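Local structure of periplasmic sugar-binding protein (Chloroflexus aurantiacus, 4RXU) at residues A[115-119]-A[298-304]. The protein binds D-glucose and probably serves as the periplasmic solute receptor of an ABC-type carbohydrate transporter. Residues are numbered along the deposited sequence; the frame is centred on the assembly and turned at random.
Sequences ISYDR and KDVRTLV. With BGC (beta-D-glucopyranose), chain C.
Leu-303 packs against Tyr-117 and Asp-118, joining the first turn of helix 300-315 to the C-terminal end of strand 113-117. Followed outward, its CB lies 3.9 Å from Tyr-117 OH and its CG 3.7 Å from Tyr-117 CE1. CD2 makes the closest contacts: it meets Tyr-117 CZ at 3.4 Å, obliquely to the ring, and reaches Asp-118 OD1 at 3.7 Å. With CG anti to the backbone N (chi1 -179°), the tyrosine ring is carried across to the helix; its hydroxyl also touches Val-304 CG2 and is hydrogen-bonded to Asp-48.

Polar groups of the two segments meet through beta-D-glucopyranose. Its O2 donates to Asp-118 OD2 (2.7 Å), while Lys-298 NZ donates to both O2 and O3 and is also hydrogen-bonded to Gln-277. Asp-118 OD1 stands 4.5 Å from Lys-298 NZ, beyond a salt bridge, and pairs instead with Arg-44. Arg-119 brings its guanidinium edge to the sugar: NE to O1 and NH2 to O5 are both nearly straight, at 169°. A methionine here would lose both donors, and would probably leave O1 and O5 less firmly held and deprive Glu-42 of this salt bridge.

Such multiple gripping of a pyranose is characteristic of periplasmic sugar-binding proteins. The division of labour implies that van der Waals contact, mainly of Leu-303 with the tyrosine, joins strand to helix directly, whereas glucose links the charged residues beside them.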
ATOM      1  N   ILE A 115      18.319   3.045   0.284  1.00  9.91           N
ATOM      2  CA  ILE A 115      17.074   3.743   0.555  1.00  6.55           C
ATOM      3  C   ILE A 115      15.954   2.747   0.238  1.00  8.04           C
ATOM      4  O   ILE A 115      15.655   2.445  -0.920  1.00  8.17           O
ATOM      5  CB  ILE A 115      16.910   4.982  -0.326  1.00  7.95           C
ATOM      6  CG1 ILE A 115      18.089   5.948  -0.131  1.00 10.47           C
ATOM      7  CG2 ILE A 115      15.570   5.655  -0.041  1.00  9.43           C
ATOM      8  CD1 ILE A 115      18.029   7.200  -0.989  1.00 10.25           C
ATOM      9  N   SER A 116      15.333   2.223   1.285  1.00  7.17           N
ATOM     10  CA  SER A 116      14.171   1.377   1.106  1.00  8.39           C
ATOM     11  C   SER A 116      13.018   2.321   0.687  1.00  8.20           C
ATOM     12  O   SER A 116      12.880   3.405   1.238  1.00  8.48           O
ATOM     13  CB  SER A 116      13.882   0.651   2.415  1.00  8.71           C
ATOM     14  OG  SER A 116      13.055  -0.489   2.265  1.00 10.04           O
ATOM     15  N   TYR A 117      12.249   1.904  -0.315  1.00  7.44           N
ATOM     16  CA  TYR A 117      11.314   2.768  -1.001  1.00  7.84           C
ATOM     17  C   TYR A 117       9.923   2.156  -0.945  1.00  9.42           C
ATOM     18  O   TYR A 117       9.705   1.052  -1.428  1.00  8.10           O
ATOM     19  CB  TYR A 117      11.738   2.932  -2.450  1.00  9.16           C
ATOM     20  CG  TYR A 117      10.823   3.845  -3.247  1.00  7.48           C
ATOM     21  CD1 TYR A 117      10.885   5.214  -3.129  1.00  8.39           C
ATOM     22  CD2 TYR A 117       9.883   3.311  -4.102  1.00 11.25           C
ATOM     23  CE1 TYR A 117      10.025   6.032  -3.840  1.00  9.59           C
ATOM     24  CE2 TYR A 117       9.044   4.119  -4.841  1.00  7.59           C
ATOM     25  CZ  TYR A 117       9.113   5.480  -4.689  1.00  7.90           C
ATOM     26  OH  TYR A 117       8.250   6.263  -5.412  1.00 10.54           O
ATOM     27  N   ASP A 118       9.014   2.904  -0.326  1.00  8.56           N
ATOM     28  CA  ASP A 118       7.608   2.552  -0.116  1.00  9.48           C
ATOM     29  C   ASP A 118       7.433   1.422   0.885  1.00 11.73           C
ATOM     30  O   ASP A 118       6.680   1.564   1.837  1.00  9.93           O
ATOM     31  CB  ASP A 118       6.847   2.224  -1.395  1.00  8.30           C
ATOM     32  CG  ASP A 118       5.377   2.173  -1.142  1.00 10.47           C
ATOM     33  OD1 ASP A 118       4.759   3.263  -1.147  1.00  9.10           O
ATOM     34  OD2 ASP A 118       4.844   1.063  -0.860  1.00 10.12           O
ATOM     35  N   ARG A 119       8.075   0.285   0.619  1.00  9.84           N
ATOM     36  CA  ARG A 119       8.046  -0.892   1.484  1.00 11.50           C
ATOM     37  C   ARG A 119       9.381  -1.020   2.160  1.00 13.45           C
ATOM     38  O   ARG A 119      10.418  -0.638   1.595  1.00 11.41           O
ATOM     39  CB  ARG A 119       7.817  -2.164   0.672  1.00  9.88           C
ATOM     40  CG  ARG A 119       6.507  -2.212  -0.052  1.00  9.80           C
ATOM     41  CD  ARG A 119       6.456  -3.437  -0.937  1.00  8.95           C
ATOM     42  NE  ARG A 119       5.166  -3.591  -1.562  1.00 10.65           N
ATOM     43  CZ  ARG A 119       4.887  -4.495  -2.483  1.00  9.92           C
ATOM     44  NH1 ARG A 119       5.836  -5.306  -2.929  1.00  9.73           N
ATOM     45  NH2 ARG A 119       3.663  -4.570  -2.967  1.00 11.09           N
ATOM     46  N   LYS A 298      -2.193   8.674  -2.092  1.00  7.80           N
ATOM     47  CA  LYS A 298      -0.790   8.728  -1.699  1.00  7.55           C
ATOM     48  C   LYS A 298      -0.028   9.383  -2.851  1.00  6.62           C
ATOM     49  O   LYS A 298       0.071   8.801  -3.930  1.00  8.00           O
ATOM     50  CB  LYS A 298      -0.268   7.316  -1.396  1.00  8.12           C
ATOM     51  CG  LYS A 298      -1.214   6.486  -0.524  1.00  7.86           C
ATOM     52  CD  LYS A 298      -0.597   5.296   0.169  1.00  9.31           C
ATOM     53  CE  LYS A 298       0.069   4.357  -0.809  1.00  8.60           C
ATOM     54  NZ  LYS A 298       0.427   3.093  -0.101  1.00  7.34           N
ATOM     55  N   ASP A 299       0.427  10.618  -2.652  1.00  7.28           N
ATOM     56  CA  ASP A 299       0.964  11.393  -3.753  1.00  7.17           C
ATOM     57  C   ASP A 299       2.343  10.870  -4.120  1.00  8.16           C
ATOM     58  O   ASP A 299       3.345  11.231  -3.521  1.00  9.21           O
ATOM     59  CB  ASP A 299       0.980  12.887  -3.392  1.00  7.93           C
ATOM     60  CG  ASP A 299       1.228  13.784  -4.577  1.00  9.86           C
ATOM     61  OD1 ASP A 299       1.818  13.315  -5.586  1.00  9.81           O
ATOM     62  OD2 ASP A 299       0.826  14.966  -4.491  1.00 11.51           O
ATOM     63  N   VAL A 300       2.355   9.998  -5.123  1.00  6.21           N
ATOM     64  CA  VAL A 300       3.582   9.384  -5.616  1.00  7.37           C
ATOM     65  C   VAL A 300       4.581  10.411  -6.127  1.00  7.51           C
ATOM     66  O   VAL A 300       5.783  10.168  -6.117  1.00  8.88           O
ATOM     67  CB  VAL A 300       3.258   8.295  -6.676  1.00  9.70           C
ATOM     68  CG1 VAL A 300       4.534   7.714  -7.273  1.00 11.99           C
ATOM     69  CG2 VAL A 300       2.433   7.166  -6.066  1.00 11.42           C
ATOM     70  N   ARG A 301       4.118  11.572  -6.572  1.00  8.00           N
ATOM     71  CA  ARG A 301       5.074  12.628  -6.937  1.00  9.35           C
ATOM     72  C   ARG A 301       5.971  13.025  -5.760  1.00  7.69           C
ATOM     73  O   ARG A 301       7.171  13.254  -5.918  1.00  9.06           O
ATOM     74  CB  ARG A 301       4.351  13.887  -7.453  1.00 10.32           C
ATOM     75  CG  ARG A 301       3.422  13.615  -8.617  1.00  9.35           C
ATOM     76  CD  ARG A 301       2.616  14.840  -8.975  1.00  9.16           C
ATOM     77  NE  ARG A 301       1.738  15.228  -7.886  1.00  9.72           N
ATOM     78  CZ  ARG A 301       0.906  16.256  -7.919  1.00 10.39           C
ATOM     79  NH1 ARG A 301       0.847  17.035  -9.000  1.00 12.11           N
ATOM     80  NH2 ARG A 301       0.158  16.516  -6.853  1.00 11.21           N
ATOM     81  N   THR A 302       5.374  13.083  -4.570  1.00  8.02           N
ATOM     82  CA  THR A 302       6.139  13.436  -3.378  1.00  9.38           C
ATOM     83  C   THR A 302       7.106  12.312  -2.994  1.00  9.71           C
ATOM     84  O   THR A 302       8.243  12.571  -2.628  1.00  9.64           O
ATOM     85  CB  THR A 302       5.219  13.736  -2.188  1.00  8.94           C
ATOM     86  OG1 THR A 302       4.280  14.749  -2.586  1.00 10.29           O
ATOM     87  CG2 THR A 302       6.005  14.216  -0.961  1.00 11.98           C
ATOM     88  N   LEU A 303       6.645  11.071  -3.080  1.00  8.86           N
ATOM     89  CA  LEU A 303       7.466   9.934  -2.695  1.00  8.47           C
ATOM     90  C   LEU A 303       8.696   9.879  -3.607  1.00  8.72           C
ATOM     91  O   LEU A 303       9.837   9.730  -3.143  1.00  7.86           O
ATOM     92  CB  LEU A 303       6.655   8.642  -2.790  1.00  9.25           C
ATOM     93  CG  LEU A 303       7.212   7.493  -1.933  1.00 10.48           C
ATOM     94  CD1 LEU A 303       6.897   7.697  -0.462  1.00 10.87           C
ATOM     95  CD2 LEU A 303       6.689   6.144  -2.398  1.00 12.04           C
ATOM     96  N   VAL A 304       8.459  10.019  -4.911  1.00  7.01           N
ATOM     97  CA  VAL A 304       9.524   9.996  -5.886  1.00  7.74           C
ATOM     98  C   VAL A 304      10.526  11.113  -5.613  1.00  8.30           C
ATOM     99  O   VAL A 304      11.743  10.889  -5.605  1.00  8.46           O
ATOM    100  CB  VAL A 304       8.938  10.090  -7.310  1.00  9.95           C
ATOM    101  CG1 VAL A 304       9.953  10.628  -8.311  1.00 10.59           C
ATOM    102  CG2 VAL A 304       8.391   8.729  -7.734  1.00  8.36           C
TER
HETATM  103  C2  BGC C 402       1.843  -0.165  -1.622  1.00 11.07           C
HETATM  104  C3  BGC C 402       0.425   0.073  -2.101  1.00 13.47           C
HETATM  105  C4  BGC C 402       0.088  -0.937  -3.188  1.00 13.58           C
HETATM  106  C5  BGC C 402       0.380  -2.365  -2.726  1.00 13.95           C
HETATM  107  C6  BGC C 402       0.220  -3.399  -3.819  1.00 14.91           C
HETATM  108  C1  BGC C 402       1.830  -1.591  -1.099  1.00 14.99           C
HETATM  109  O1  BGC C 402       2.993  -1.920  -0.397  1.00 14.97           O
HETATM  110  O2  BGC C 402       2.163   0.781  -0.596  1.00 11.61           O
HETATM  111  O3  BGC C 402       0.344   1.407  -2.595  1.00 11.14           O
HETATM  112  O4  BGC C 402      -1.329  -0.874  -3.443  1.00 11.98           O
HETATM  113  O5  BGC C 402       1.698  -2.463  -2.223  1.00 12.53           O
HETATM  114  O6  BGC C 402       0.921  -3.029  -5.009  1.00 11.95           O